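Side-chain contacts in ARO (armadillo repeats only protein) (Plasmodium falciparum Santa Lucia, PDB 5EWP), which probably serves as an armadillo-repeat binding scaffold in the translocation of rhoptries to the apical pole of the parasite and their attachment there: residues L175-L178 / L179-P182; T193-E196 / A197-L201; N223-K226 / N227-L231; A242-V245 / L246-L250. All blocks are in the same frame, centred on the assembly; numbering follows the deposited sequence.

Contact 1 (L175-L178 / L179-P182)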
# COMPACT_ATOMS: atom_id res chain seq x y z
N LEU A 175 -7.99 3.83 -8.87
CA LEU A 175 -7.91 5.06 -8.09
C LEU A 175 -9.17 5.87 -8.16
O LEU A 175 -9.64 6.41 -7.15
CB LEU A 175 -6.76 5.96 -8.58
CG LEU A 175 -5.38 5.83 -7.99
CD1 LEU A 175 -4.51 6.98 -8.54
CD2 LEU A 175 -5.49 5.88 -6.46
N VAL A 176 -9.71 5.99 -9.37
CA VAL A 176 -10.91 6.78 -9.57
C VAL A 176 -12.06 6.13 -8.80
O VAL A 176 -12.88 6.83 -8.21
CB VAL A 176 -11.24 6.93 -11.08
CG1 VAL A 176 -12.64 7.49 -11.28
CG2 VAL A 176 -10.21 7.84 -11.74
N ASN A 177 -12.09 4.80 -8.78
CA ASN A 177 -13.11 4.11 -7.99
C ASN A 177 -13.01 4.38 -6.49
O ASN A 177 -14.02 4.32 -5.78
CB ASN A 177 -13.02 2.60 -8.22
CG ASN A 177 -13.52 2.20 -9.59
OD1 ASN A 177 -14.02 3.03 -10.35
ND2 ASN A 177 -13.40 0.91 -9.91
N LEU A 178 -11.82 4.70 -6.01
CA LEU A 178 -11.68 5.04 -4.60
C LEU A 178 -12.36 6.36 -4.26
O LEU A 178 -12.57 6.67 -3.10
CB LEU A 178 -10.20 5.09 -4.19
CG LEU A 178 -9.47 3.74 -4.22
CD1 LEU A 178 -8.01 3.84 -3.78
CD2 LEU A 178 -10.19 2.73 -3.38
N LEU A 179 -12.72 7.14 -5.29
CA LEU A 179 -13.44 8.39 -5.05
C LEU A 179 -14.92 8.16 -4.68
O LEU A 179 -15.56 9.04 -4.11
CB LEU A 179 -13.38 9.28 -6.29
CG LEU A 179 -12.01 9.73 -6.77
CD1 LEU A 179 -12.13 10.39 -8.15
CD2 LEU A 179 -11.38 10.69 -5.77
N GLU A 180 -15.44 6.99 -5.00
CA GLU A 180 -16.86 6.71 -4.77
C GLU A 180 -17.24 6.72 -3.28
O GLU A 180 -16.46 6.31 -2.43
CB GLU A 180 -17.25 5.37 -5.39
CG GLU A 180 -17.28 5.41 -6.91
CD GLU A 180 -17.70 4.09 -7.54
OE1 GLU A 180 -17.97 3.12 -6.80
OE2 GLU A 180 -17.73 4.02 -8.79
N LEU A 181 -18.43 7.22 -2.99
CA LEU A 181 -18.97 7.15 -1.63
C LEU A 181 -19.38 5.72 -1.30
O LEU A 181 -19.71 4.95 -2.20
CB LEU A 181 -20.19 8.08 -1.49
CG LEU A 181 -19.93 9.59 -1.50
CD1 LEU A 181 -21.25 10.36 -1.43
CD2 LEU A 181 -19.01 10.01 -0.38
N PRO A 182 -19.37 5.37 0.00
CA PRO A 182 -19.99 4.12 0.47
C PRO A 182 -21.48 4.14 0.13
O PRO A 182 -22.07 5.22 0.17
CB PRO A 182 -19.76 4.14 1.98
CG PRO A 182 -18.68 5.12 2.21
CD PRO A 182 -18.76 6.12 1.10
O HOH W 1 -16.01 4.97 -10.39
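Leu179 lays its CB, CG and CD1 along the carbonyl of Val176, CB coming to 3.2 Å from Val176 O, while its CD1 meets Val176 CG1 at 4.3 Å. With CG beside the backbone N (chi1 -61°), the leucine runs back along the turn it has just left. The same carbonyl takes a backbone bond: Leu179 N donates to Val176 O over 2.9 Å. One residue on, Glu180 N donates to Asn177 O at 3.1 Å and closes a type I beta turn from Asn177 to Glu180. These i to i+3 bonds carry the chain out of helix 171-177.

On the outer side of the turn, Asn177 and Glu180 lie side by side and point the same way, their amide and carboxylate planes 35° apart. Asn177 OD1 and Glu180 OE2, both acceptors, stay 4.1 Å apart, and a water bridges them, 2.8 Å from Asn177 OD1 and 2.5 Å from Glu180 OE2. Leucine suits position 179 because its branches also pack on Ile198 and Leu201 of helix 192-205 and on Leu231 of helix 224-231. Val176 O further accepts a weak bond from Asn227 ND2. Leu179 and Val176 thus give the turn its hydrocarbon side, whereas two oxygens that would probably repel each other are bridged by a water with more acceptors around it than protons to give.

Contact 2 (T193-E196 / A197-L201); sequences TQLE and AIYHL
Leu195 carries its CG anti to the backbone N (chi1 -179°) and Tyr199 keeps its own beside the backbone N (chi1 -63°), torsions that bring the leucine branch and the phenol ring together one helical turn apart. The two side chains cross at a slant: Leu195 CD1 lies 3.7 Å from Tyr199 CZ, and Leu195 CG is 3.8 Å from Tyr199 CE2. Nearer the backbone, Leu195 O sits over one face of the tyrosine ring, displaced toward its rim. The same oxygen accepts a weak bond from Tyr199 N. Leu195 CD1 also reaches Ile198 CD1 at 4.2 Å, so this leucine bridges the outward ring and the buried isoleucine.

Around the helix, His200 turns its imidazole over a backbone carbonyl. Glu196 O stands 3.2 Å above the middle of the ring while accepting the backbone bond from His200 N at 2.9 Å. At the ring's edge a water lies in plane with it, 3.0 Å from His200 NE2, and donates to Glu196 OE1 at 2.7 Å; the extended glutamate chain places its carboxylate there.

Helix 192-205 is covered on several sides, with Tyr199 outermost. Ala197, small enough to sit close against Leu178 and Leu179, and Ile198, packed on Leu239 and Ser243 of helix 237-250, are buried, and His200 rests on Ala149, Gln150 and Arg153 of helix 142-156. Glu196 OE1, 4.7 Å from His200 NE2, would at most weakly favour a positive imidazole, and Arg153 would probably oppose it, which leaves the histidine's charge open.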
# COMPACT_ATOMS: atom_id res chain seq x y z
N THR A 193 -10.04 7.98 2.62
CA THR A 193 -9.55 7.32 1.42
C THR A 193 -9.92 8.12 0.18
O THR A 193 -9.11 8.25 -0.74
CB THR A 193 -10.11 5.88 1.32
OG1 THR A 193 -9.72 5.14 2.48
CG2 THR A 193 -9.59 5.17 0.08
N GLN A 194 -11.13 8.68 0.16
CA GLN A 194 -11.55 9.50 -0.97
C GLN A 194 -10.67 10.74 -1.15
O GLN A 194 -10.25 11.07 -2.26
CB GLN A 194 -13.02 9.93 -0.81
CG GLN A 194 -14.02 8.81 -1.07
CD GLN A 194 -14.18 7.87 0.12
OE1 GLN A 194 -13.60 8.09 1.18
NE2 GLN A 194 -14.97 6.81 -0.06
N LEU A 195 -10.39 11.41 -0.04
CA LEU A 195 -9.56 12.60 -0.07
C LEU A 195 -8.14 12.26 -0.50
O LEU A 195 -7.54 12.98 -1.30
CB LEU A 195 -9.56 13.29 1.29
CG LEU A 195 -8.74 14.58 1.37
CD1 LEU A 195 -9.04 15.51 0.22
CD2 LEU A 195 -9.04 15.27 2.69
N GLU A 196 -7.62 11.15 0.01
CA GLU A 196 -6.27 10.73 -0.37
C GLU A 196 -6.20 10.41 -1.86
O GLU A 196 -5.23 10.75 -2.54
CB GLU A 196 -5.81 9.53 0.47
CG GLU A 196 -5.64 9.87 1.95
CD GLU A 196 -5.34 8.66 2.82
OE1 GLU A 196 -5.21 7.54 2.27
OE2 GLU A 196 -5.24 8.84 4.05
N ALA A 197 -7.26 9.80 -2.38
CA ALA A 197 -7.31 9.45 -3.79
C ALA A 197 -7.31 10.69 -4.69
O ALA A 197 -6.75 10.67 -5.77
CB ALA A 197 -8.53 8.56 -4.08
N ILE A 198 -7.93 11.78 -4.23
CA ILE A 198 -7.87 13.04 -4.97
C ILE A 198 -6.41 13.46 -5.11
O ILE A 198 -5.95 13.79 -6.21
CB ILE A 198 -8.64 14.16 -4.26
CG1 ILE A 198 -10.14 13.88 -4.28
CG2 ILE A 198 -8.36 15.51 -4.93
CD1 ILE A 198 -10.94 14.82 -3.42
N TYR A 199 -5.69 13.43 -4.01
CA TYR A 199 -4.28 13.81 -4.02
C TYR A 199 -3.44 12.87 -4.87
O TYR A 199 -2.49 13.29 -5.52
CB TYR A 199 -3.74 13.88 -2.60
CG TYR A 199 -4.41 14.93 -1.74
CD1 TYR A 199 -4.85 16.14 -2.29
CD2 TYR A 199 -4.59 14.72 -0.38
CE1 TYR A 199 -5.46 17.10 -1.50
CE2 TYR A 199 -5.20 15.67 0.41
CZ TYR A 199 -5.63 16.85 -0.14
OH TYR A 199 -6.24 17.77 0.69
N HIS A 200 -3.77 11.58 -4.85
CA HIS A 200 -3.05 10.63 -5.69
C HIS A 200 -3.23 10.96 -7.17
O HIS A 200 -2.28 10.90 -7.95
CB HIS A 200 -3.51 9.19 -5.41
CG HIS A 200 -3.25 8.72 -4.00
ND1 HIS A 200 -2.25 9.25 -3.21
CD2 HIS A 200 -3.86 7.78 -3.25
CE1 HIS A 200 -2.25 8.65 -2.03
NE2 HIS A 200 -3.23 7.75 -2.03
N LEU A 201 -4.46 11.27 -7.57
CA LEU A 201 -4.75 11.60 -8.96
C LEU A 201 -4.01 12.86 -9.40
O LEU A 201 -3.46 12.90 -10.50
CB LEU A 201 -6.26 11.76 -9.15
CG LEU A 201 -7.03 10.44 -9.08
CD1 LEU A 201 -8.54 10.69 -8.94
CD2 LEU A 201 -6.73 9.58 -10.31
O HOH W 2 -4.43 6.12 0.16

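Contact 3 (N223-K226 / N227-L231)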
# COMPACT_ATOMS: atom_id res chain seq x y z
N ASN A 223 -14.30 7.89 -14.70
CA ASN A 223 -15.42 8.38 -13.91
C ASN A 223 -15.03 9.49 -12.95
O ASN A 223 -15.77 9.78 -12.01
CB ASN A 223 -16.05 7.25 -13.10
CG ASN A 223 -16.82 6.28 -13.95
OD1 ASN A 223 -16.78 5.07 -13.72
ND2 ASN A 223 -17.52 6.79 -14.96
N SER A 224 -13.86 10.10 -13.17
CA SER A 224 -13.33 11.07 -12.22
C SER A 224 -14.28 12.25 -12.02
O SER A 224 -14.64 12.57 -10.89
CB SER A 224 -11.96 11.59 -12.67
OG SER A 224 -12.03 12.23 -13.94
N ILE A 225 -14.68 12.89 -13.12
CA ILE A 225 -15.52 14.08 -13.05
C ILE A 225 -16.85 13.76 -12.37
O ILE A 225 -17.29 14.49 -11.47
CB ILE A 225 -15.77 14.66 -14.45
CG1 ILE A 225 -14.46 15.25 -14.99
CG2 ILE A 225 -16.85 15.72 -14.41
CD1 ILE A 225 -14.52 15.65 -16.44
N LYS A 226 -17.47 12.66 -12.77
CA LYS A 226 -18.69 12.17 -12.13
C LYS A 226 -18.51 12.02 -10.62
O LYS A 226 -19.32 12.51 -9.83
CB LYS A 226 -19.11 10.83 -12.73
CG LYS A 226 -20.23 10.14 -11.97
CD LYS A 226 -20.52 8.78 -12.58
CE LYS A 226 -21.51 7.99 -11.72
NZ LYS A 226 -21.41 6.53 -12.00
N ASN A 227 -17.44 11.32 -10.22
CA ASN A 227 -17.24 11.03 -8.80
C ASN A 227 -16.89 12.29 -8.02
O ASN A 227 -17.34 12.47 -6.89
CB ASN A 227 -16.15 9.98 -8.60
CG ASN A 227 -16.54 8.62 -9.15
OD1 ASN A 227 -17.70 8.38 -9.46
ND2 ASN A 227 -15.57 7.72 -9.25
N LEU A 228 -16.09 13.15 -8.64
CA LEU A 228 -15.67 14.40 -8.03
C LEU A 228 -16.86 15.32 -7.80
O LEU A 228 -16.94 15.99 -6.77
CB LEU A 228 -14.61 15.09 -8.89
CG LEU A 228 -13.23 14.43 -8.84
CD1 LEU A 228 -12.29 15.05 -9.85
CD2 LEU A 228 -12.65 14.55 -7.44
N LYS A 229 -17.78 15.36 -8.76
CA LYS A 229 -19.00 16.17 -8.61
C LYS A 229 -19.79 15.72 -7.38
O LYS A 229 -20.33 16.54 -6.64
CB LYS A 229 -19.86 16.10 -9.86
CG LYS A 229 -19.48 17.11 -10.93
CD LYS A 229 -20.10 16.76 -12.26
CE LYS A 229 -19.71 17.78 -13.33
NZ LYS A 229 -20.22 17.37 -14.68
N THR A 230 -19.85 14.41 -7.16
CA THR A 230 -20.52 13.85 -5.98
C THR A 230 -19.79 14.25 -4.70
O THR A 230 -20.42 14.59 -3.70
CB THR A 230 -20.62 12.32 -6.07
OG1 THR A 230 -21.41 11.95 -7.21
CG2 THR A 230 -21.28 11.75 -4.82
N LEU A 231 -18.46 14.19 -4.73
CA LEU A 231 -17.67 14.53 -3.55
C LEU A 231 -17.74 16.01 -3.16
O LEU A 231 -17.73 16.34 -1.97
CB LEU A 231 -16.20 14.13 -3.77
CG LEU A 231 -15.87 12.64 -3.74
CD1 LEU A 231 -14.36 12.43 -3.94
CD2 LEU A 231 -16.33 12.01 -2.44
O HOH W 3 -21.81 13.21 -10.19
O HOH W 4 -19.17 6.19 -10.22
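Asn227 N donates to Asn223 O at 2.9 Å and Leu228 N to Ser224 O at a short 2.7 Å, the firmest of the backbone bonds that run through helix 224-231. Asn223 is the N-cap residue by position, although its side chain makes no capping bond. Asn227 and Lys226 share a water through their polar ends: it accepts from Lys226 NZ at 2.9 Å and also lies 2.7 Å from Asn227 OD1. The lysine chain, fully extended from a CG anti to the backbone N (chi1 170°), carries the ammonium out to this water. The other end of the amide, Asn227 ND2, gives a weak bond to Val176 O, so the asparagine spans from water to the neighbouring helix 171-177. A second water donates to Lys226 O at 2.6 Å and is hydrogen-bonded to Thr230 OG1 at 3.3 Å.

In this armadillo-type stack of helices, the helix packs its apolar face on helix 237-250, Leu228 against Leu246 and Ile225 against Leu247.

Further out, Lys229 lies alongside Ile225 and points the same way, its CE 3.7 Å from Ile225 CG2. A long aliphatic chain suits this exposed place, covering the isoleucine branch with methylenes while carrying its charge to the tip.

Contact 4 (A242-V245 / L246-L250)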
# COMPACT_ATOMS: atom_id res chain seq x y z
N ALA A 242 -10.96 20.22 -2.08
CA ALA A 242 -10.02 19.43 -2.87
C ALA A 242 -10.70 18.88 -4.12
O ALA A 242 -10.12 18.89 -5.21
CB ALA A 242 -9.44 18.29 -2.03
N SER A 243 -11.93 18.42 -3.94
CA SER A 243 -12.73 17.89 -5.04
C SER A 243 -13.00 18.96 -6.07
O SER A 243 -12.86 18.72 -7.27
CB SER A 243 -14.05 17.32 -4.52
OG SER A 243 -13.85 16.55 -3.35
N ASN A 244 -13.36 20.14 -5.60
CA ASN A 244 -13.57 21.28 -6.48
C ASN A 244 -12.32 21.60 -7.29
O ASN A 244 -12.40 21.81 -8.50
CB ASN A 244 -14.00 22.51 -5.68
CG ASN A 244 -14.60 23.60 -6.55
OD1 ASN A 244 -15.28 23.31 -7.55
ND2 ASN A 244 -14.36 24.85 -6.19
N VAL A 245 -11.17 21.61 -6.62
CA VAL A 245 -9.90 21.94 -7.26
C VAL A 245 -9.52 20.97 -8.38
O VAL A 245 -9.17 21.41 -9.48
CB VAL A 245 -8.75 21.96 -6.23
CG1 VAL A 245 -7.40 22.07 -6.92
CG2 VAL A 245 -8.94 23.11 -5.25
N LEU A 246 -9.61 19.67 -8.13
CA LEU A 246 -9.27 18.70 -9.16
C LEU A 246 -10.31 18.73 -10.28
O LEU A 246 -9.96 18.59 -11.45
CB LEU A 246 -9.16 17.28 -8.58
CG LEU A 246 -8.86 16.15 -9.57
CD1 LEU A 246 -7.63 16.44 -10.43
CD2 LEU A 246 -8.69 14.83 -8.84
N LEU A 247 -11.57 18.93 -9.90
CA LEU A 247 -12.66 19.00 -10.86
C LEU A 247 -12.41 20.10 -11.90
O LEU A 247 -12.49 19.86 -13.10
CB LEU A 247 -13.99 19.25 -10.15
CG LEU A 247 -15.28 19.05 -10.95
CD1 LEU A 247 -15.28 17.71 -11.67
CD2 LEU A 247 -16.48 19.17 -10.04
N LEU A 248 -12.08 21.29 -11.41
CA LEU A 248 -11.76 22.43 -12.27
C LEU A 248 -10.64 22.10 -13.26
O LEU A 248 -10.66 22.56 -14.40
CB LEU A 248 -11.36 23.64 -11.43
CG LEU A 248 -12.42 24.22 -10.49
CD1 LEU A 248 -11.87 25.43 -9.73
CD2 LEU A 248 -13.68 24.59 -11.26
N ARG A 249 -9.66 21.32 -12.81
CA ARG A 249 -8.54 20.96 -13.66
C ARG A 249 -8.96 20.08 -14.82
O ARG A 249 -8.42 20.18 -15.92
CB ARG A 249 -7.45 20.26 -12.83
CG ARG A 249 -6.14 20.10 -13.56
CD ARG A 249 -5.14 19.26 -12.78
NE ARG A 249 -4.61 19.93 -11.59
CZ ARG A 249 -3.62 20.83 -11.61
NH1 ARG A 249 -3.08 21.20 -12.75
NH2 ARG A 249 -3.20 21.37 -10.47
N LEU A 250 -9.93 19.20 -14.56
CA LEU A 250 -10.37 18.22 -15.55
C LEU A 250 -11.47 18.77 -16.45
O LEU A 250 -11.71 18.23 -17.53
CB LEU A 250 -10.89 16.96 -14.85
CG LEU A 250 -9.89 16.22 -13.96
CD1 LEU A 250 -10.61 15.12 -13.16
CD2 LEU A 250 -8.77 15.63 -14.80
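Helix 237-250, the last of the armadillo-type array, carries this contact within a single run of i to i+4 bonds. Leu246 N donates to Ala242 O at 3.1 Å, Leu247 N to Ser243 O at 2.9 Å and Leu248 N to Asn244 O at 3.0 Å. The next, Arg249 N to Val245 O, stretches to 3.4 Å and is weak.

Side chains here meet the preceding turn mostly through its carbonyls. Leu248, its CG beside the backbone N (chi1 -63°), rests that branch point 3.1 Å from Asn244 O, and both methyls splay beyond the oxygen. Leu247 instead touches with CB alone, 3.1 Å from Ser243 O; its CG is anti to the backbone N (chi1 -167°), which sends the branches away toward Ile225 of helix 224-231.

The residue types follow their surroundings. Ala242 has just a methyl to fit against Leu195, and Leu246 packs on Leu228 and Ile205. Ser243, although buried, has its hydroxyl bonded back to Leu239 O in the same helix. Arg249 forms a salt bridge through NH1 with Glu211 OE2. Leu250 packs on Leu216 and Val219 of helix 213-220. A leucine-rich face buried against three neighbouring helices (192-205, 213-220 and 224-231), with a mixed outer face of Val245, Leu248 and the partly exposed Arg249, fits a helix in an alpha-solenoid of armadillo type.

All four contacts are local and follow one another along the chain without nesting or crossing. Contact 1 closes the turn that follows helix 171-177, and the chain then loops to helix 192-205, where contact 2 spans a stretch of unbroken helix. Contact 3 spans helix 224-231 from its N-cap onward, and contact 4 lies on helix 237-250, which follows it. In space they converge: Gln194 NE2 of contact 2 reaches Glu180 O of contact 1 at 2.8 Å, and contact 3 packs against both. Contact 4 adjoins contacts 2 and 3 through Ser243 and Leu246, but its nearest atoms remain about 6 Å from contact 1. Together they tie up the C-terminal end of the solenoid.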